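Local coordinates for mandelate racemase (Bordetella bronchiseptica, PDB 3H12), which belongs to the enolase superfamily and, as a putative mandelate racemase, probably carries out metal-assisted chemistry on a carboxylate substrate, at residues D201-L206 and F226-S231; G222-E227 and P247-T252. All blocks are in the same frame, centred on the assembly; numbering follows the deposited sequence.

In the fold
Both contacts lie in the barrel domain of the enolase superfamily and share strand 225-227, which is flanked by strand 197-201 in contact 1 and strand 249-252 in contact 2. Their centres are about 11 Å apart. Along the chain come 201-206, helix 208-220, the overlapping segments 222-227 and 226-231, helix 235-242, and finally 247-252. Contact 2 pairs the strands along their length, whereas contact 1 joins the strand ends and the loops beyond, where the sodium ion sits. Glu227 belongs to both; with Asp201 and Glu254 it supplies the protein ligands of the ion, so neighbouring strands of one parallel sheet deliver the metal site together.

Contact 1: residues D201-L206 and F226-S231; sequences DANQSL and FEEPLS. With NA (sodium ion), chain C.
Asp201 and Glu227 form a parallel beta bridge, CA atoms 4.3 Å apart, at the C-terminal ends of two barrel strands, and past it the chains stay linked by Ala202 N to Glu227 O (2.9 Å) and Gln204 N to Glu228 O. This is the metal-binding end of the enolase-superfamily barrel. With CG anti to the backbone N in both residues (chi1 178° in Asp201), the two carboxylates lie stacked, planes 16° apart. Asp201 OD2 and Glu227 OE2 can approach to 3.3 Å because both bind the same sodium ion, at 2.5 and 2.4 Å respectively; Glu254 is the third protein ligand. Lys173 also bonds Asp201 OD2, and Lys171 forms a salt bridge with Glu227 OE1, probably offsetting the gathered negative charge. The other oxygen of Asp201, OD1, accepts from Asn203 N in an Asx turn, a task suited to a short carboxylate. A metal-bound water donates to both Asp201 OD1 and Glu228 OE1, bridging two acids whose nearest oxygens are 4.6 Å apart. Past Asp201 a type I' turn runs from Ala202 to Ser205, closed by Ser205 N and OG, both bonding Ala202 O. The long side chain of Gln204 crosses Glu228, CG near OE1, its amide turned 63° from the carboxylate, and Gln204 OE1 bonds Ile232 N. On the apolar side, the methyl of Ala202 is small enough to pack 4.2 Å from Phe226 CE1; Pro229 CB lies over one ring face, while Leu206 CD1 meets the edge at Phe226 CZ, 3.9 Å away.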
# COMPACT_ATOMS: atom_id res chain seq x y z
N ASP A 201 9.31 -27.21 15.07
CA ASP A 201 10.04 -26.03 15.66
C ASP A 201 11.47 -26.08 15.12
O ASP A 201 12.23 -27.06 15.33
CB ASP A 201 10.01 -26.21 17.18
CG ASP A 201 10.77 -25.10 17.92
OD1 ASP A 201 11.45 -24.22 17.27
OD2 ASP A 201 10.64 -25.13 19.18
N ALA A 202 11.85 -25.05 14.34
CA ALA A 202 13.23 -25.02 13.76
C ALA A 202 14.21 -24.22 14.52
O ALA A 202 15.40 -24.13 14.13
CB ALA A 202 13.10 -24.38 12.31
N ASN A 203 13.79 -23.62 15.69
CA ASN A 203 14.73 -22.84 16.54
C ASN A 203 15.62 -21.91 15.69
O ASN A 203 16.84 -21.72 15.92
CB ASN A 203 15.71 -23.79 17.39
CG ASN A 203 14.97 -24.42 18.55
OD1 ASN A 203 14.54 -25.56 18.44
ND2 ASN A 203 14.81 -23.66 19.65
N GLN A 204 14.95 -21.18 14.81
CA GLN A 204 15.60 -20.11 13.94
C GLN A 204 16.67 -20.66 13.03
O GLN A 204 17.58 -19.91 12.67
CB GLN A 204 16.26 -19.00 14.83
CG GLN A 204 15.29 -18.46 15.94
CD GLN A 204 15.94 -17.32 16.71
OE1 GLN A 204 16.35 -16.29 16.12
NE2 GLN A 204 16.19 -17.49 18.03
N SER A 205 16.62 -21.96 12.72
CA SER A 205 17.83 -22.53 12.10
C SER A 205 17.75 -22.50 10.55
O SER A 205 18.74 -22.91 9.90
CB SER A 205 18.09 -23.91 12.72
OG SER A 205 17.15 -24.76 12.14
N LEU A 206 16.68 -21.99 9.94
CA LEU A 206 16.52 -22.03 8.47
C LEU A 206 16.56 -20.57 7.92
O LEU A 206 16.25 -19.57 8.62
CB LEU A 206 15.15 -22.66 8.11
CG LEU A 206 14.96 -24.09 8.58
CD1 LEU A 206 13.56 -24.39 8.22
CD2 LEU A 206 15.96 -25.02 7.87
N PHE A 226 4.44 -23.99 12.63
CA PHE A 226 5.88 -23.95 12.29
C PHE A 226 6.42 -22.84 13.12
O PHE A 226 6.12 -21.63 12.94
CB PHE A 226 5.89 -23.58 10.78
CG PHE A 226 7.23 -23.71 10.11
CD1 PHE A 226 8.32 -24.24 10.78
CD2 PHE A 226 7.40 -23.30 8.80
CE1 PHE A 226 9.56 -24.42 10.12
CE2 PHE A 226 8.67 -23.43 8.10
CZ PHE A 226 9.74 -23.98 8.78
N GLU A 227 7.14 -23.28 14.18
CA GLU A 227 7.70 -22.41 15.23
C GLU A 227 9.14 -22.06 15.01
O GLU A 227 9.91 -22.85 14.52
CB GLU A 227 7.55 -23.17 16.58
CG GLU A 227 8.30 -22.51 17.73
CD GLU A 227 7.88 -23.19 19.01
OE1 GLU A 227 6.94 -24.03 19.07
OE2 GLU A 227 8.52 -22.76 20.06
N GLU A 228 9.39 -20.77 15.24
CA GLU A 228 10.74 -20.14 15.01
C GLU A 228 11.31 -20.67 13.67
O GLU A 228 12.42 -21.20 13.57
CB GLU A 228 11.75 -20.45 16.18
CG GLU A 228 11.48 -19.47 17.34
CD GLU A 228 12.66 -19.35 18.28
OE1 GLU A 228 13.51 -20.30 18.32
OE2 GLU A 228 12.80 -18.24 18.86
N PRO A 229 10.59 -20.53 12.54
CA PRO A 229 11.05 -21.04 11.24
C PRO A 229 12.31 -20.31 10.80
O PRO A 229 13.11 -20.90 10.05
CB PRO A 229 9.92 -20.69 10.30
CG PRO A 229 9.21 -19.48 10.94
CD PRO A 229 9.26 -19.86 12.44
N LEU A 230 12.49 -19.01 11.23
CA LEU A 230 13.58 -18.17 10.73
C LEU A 230 14.10 -17.39 11.98
O LEU A 230 13.51 -17.41 13.09
CB LEU A 230 13.00 -17.03 9.80
CG LEU A 230 12.26 -17.61 8.56
CD1 LEU A 230 11.66 -16.38 7.88
CD2 LEU A 230 13.26 -18.30 7.65
N SER A 231 15.27 -16.72 11.82
CA SER A 231 15.69 -15.73 12.80
C SER A 231 14.53 -14.86 13.22
O SER A 231 13.78 -14.34 12.38
CB SER A 231 16.70 -14.84 12.06
OG SER A 231 16.99 -13.70 12.90
NA NA C . 10.70 -23.28 20.80
O HOH W 1 11.92 -22.38 19.05
O HOH W 2 15.86 -20.68 19.39
O HOH W 3 12.82 -23.75 21.71
O HOH W 4 16.55 -16.95 9.25
O HOH W 5 10.00 -24.73 22.72

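Contact 2: residues G222-E227 and P247-T252; sequences GCYWFE and PVRIAT. With NA (sodium ion), chain C.
Arg249 lays its guanidinium flat on the ring of Tyr224, planes 8° apart, with CZ 3.7 Å from the ring centroid in a cation-pi contact. The pair stands where two parallel strands of the barrel begin to run side by side, joined by a beta-alpha-beta crossover through helix 235-242. Arginine suits this place because it can stack and donate at once: NH1 reaches Tyr224 O at 3.0 Å, in the guanidinium plane and on a lone pair of the carbonyl, while the backbone Arg249 N bonds the same oxygen. The in-plane NH1 bond and the stack together fix how the guanidinium is turned, and the side chain, extended from CG to NE, carries CD over the ring. Farther along, Phe226 N donates to Arg249 O at 2.8 Å and Ala251 N to Phe226 O, setting Trp225 level with Arg249 and Glu227 level with Ala251. Trp225 CG takes the crowded position between the backbone N and carbonyl carbon (chi1 75°), bringing the indole over Ala251, whose small methyl fits beneath it: CB lies 4.0 Å from the centroid of the five-membered ring. Ile250 CD1 packs against Phe226 CB, which Val248 CG1 also touches from just before the strand, and helix 208-220 covers Phe226 and Val248. Trp225 NE1 gives a weak hydrogen bond to Glu227 OE1, 3.0 Å away, beside the oxygen that binds sodium.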
# COMPACT_ATOMS: atom_id res chain seq x y z
N GLY A 222 -0.05 -31.80 7.27
CA GLY A 222 -1.18 -31.32 8.10
C GLY A 222 -0.67 -30.81 9.45
O GLY A 222 -1.36 -30.87 10.46
N CYS A 223 0.54 -30.21 9.49
CA CYS A 223 1.12 -29.78 10.79
C CYS A 223 0.38 -28.56 11.37
O CYS A 223 -0.16 -27.70 10.65
CB CYS A 223 2.59 -29.40 10.65
SG CYS A 223 3.59 -30.85 10.32
N TYR A 224 0.33 -28.49 12.72
CA TYR A 224 -0.44 -27.41 13.35
C TYR A 224 0.29 -26.07 13.30
O TYR A 224 -0.41 -25.03 13.02
CB TYR A 224 -0.70 -27.87 14.78
CG TYR A 224 -1.66 -26.93 15.55
CD1 TYR A 224 -2.99 -27.11 15.44
CD2 TYR A 224 -1.14 -25.94 16.39
CE1 TYR A 224 -3.87 -26.31 16.15
CE2 TYR A 224 -1.96 -25.12 17.18
CZ TYR A 224 -3.36 -25.32 16.99
OH TYR A 224 -4.19 -24.49 17.71
N TRP A 225 1.61 -26.06 13.55
CA TRP A 225 2.33 -24.78 13.45
C TRP A 225 3.78 -25.06 13.10
O TRP A 225 4.27 -26.21 13.24
CB TRP A 225 2.15 -23.85 14.70
CG TRP A 225 2.91 -24.24 15.96
CD1 TRP A 225 4.22 -24.68 16.13
CD2 TRP A 225 2.41 -24.05 17.28
NE1 TRP A 225 4.55 -24.80 17.51
CE2 TRP A 225 3.46 -24.36 18.21
CE3 TRP A 225 1.19 -23.60 17.74
CZ2 TRP A 225 3.26 -24.30 19.63
CZ3 TRP A 225 1.01 -23.46 19.12
CH2 TRP A 225 2.04 -23.83 20.03
N PHE A 226 4.44 -23.99 12.63
CA PHE A 226 5.88 -23.95 12.29
C PHE A 226 6.42 -22.84 13.12
O PHE A 226 6.12 -21.63 12.94
CB PHE A 226 5.89 -23.58 10.78
CG PHE A 226 7.23 -23.71 10.11
CD1 PHE A 226 8.32 -24.24 10.78
CD2 PHE A 226 7.40 -23.30 8.80
CE1 PHE A 226 9.56 -24.42 10.12
CE2 PHE A 226 8.67 -23.43 8.10
CZ PHE A 226 9.74 -23.98 8.78
N GLU A 227 7.14 -23.28 14.18
CA GLU A 227 7.70 -22.41 15.23
C GLU A 227 9.14 -22.06 15.01
O GLU A 227 9.91 -22.85 14.52
CB GLU A 227 7.55 -23.17 16.58
CG GLU A 227 8.30 -22.51 17.73
CD GLU A 227 7.88 -23.19 19.01
OE1 GLU A 227 6.94 -24.03 19.07
OE2 GLU A 227 8.52 -22.76 20.06
N PRO A 247 -2.77 -23.82 5.78
CA PRO A 247 -3.39 -24.01 7.11
C PRO A 247 -2.39 -24.17 8.21
O PRO A 247 -2.82 -24.40 9.35
CB PRO A 247 -4.21 -25.31 6.92
CG PRO A 247 -4.43 -25.39 5.39
CD PRO A 247 -3.06 -24.88 4.81
N VAL A 248 -1.08 -24.06 7.94
CA VAL A 248 -0.06 -24.24 8.98
C VAL A 248 0.19 -22.87 9.59
O VAL A 248 0.52 -21.90 8.86
CB VAL A 248 1.28 -24.76 8.40
CG1 VAL A 248 2.38 -24.90 9.46
CG2 VAL A 248 1.01 -26.11 7.65
N ARG A 249 0.09 -22.78 10.93
CA ARG A 249 0.23 -21.49 11.59
C ARG A 249 1.70 -21.14 11.68
O ARG A 249 2.57 -22.03 11.99
CB ARG A 249 -0.32 -21.61 13.06
CG ARG A 249 -1.81 -21.83 13.02
CD ARG A 249 -2.18 -22.52 14.37
NE ARG A 249 -3.62 -22.80 14.40
CZ ARG A 249 -4.12 -23.88 13.78
NH1 ARG A 249 -3.39 -24.75 13.05
NH2 ARG A 249 -5.51 -24.04 13.77
N ILE A 250 2.06 -19.86 11.42
CA ILE A 250 3.46 -19.42 11.70
C ILE A 250 3.49 -18.93 13.17
O ILE A 250 2.77 -18.02 13.58
CB ILE A 250 3.83 -18.29 10.67
CG1 ILE A 250 3.64 -18.75 9.25
CG2 ILE A 250 5.26 -17.81 10.99
CD1 ILE A 250 4.31 -20.12 8.91
N ALA A 251 4.42 -19.52 13.95
CA ALA A 251 4.46 -19.24 15.39
C ALA A 251 5.85 -18.80 15.79
O ALA A 251 6.83 -19.30 15.28
CB ALA A 251 4.13 -20.58 16.18
N THR A 252 5.99 -17.77 16.63
CA THR A 252 7.27 -17.48 17.22
C THR A 252 6.96 -16.69 18.50
O THR A 252 5.87 -16.17 18.71
CB THR A 252 8.12 -16.67 16.17
OG1 THR A 252 9.41 -16.49 16.79
CG2 THR A 252 7.54 -15.26 15.91
NA NA C . 10.70 -23.28 20.80
O HOH W 3 12.82 -23.75 21.71
O HOH W 5 10.00 -24.73 22.72
O HOH W 1 11.92 -22.38 19.05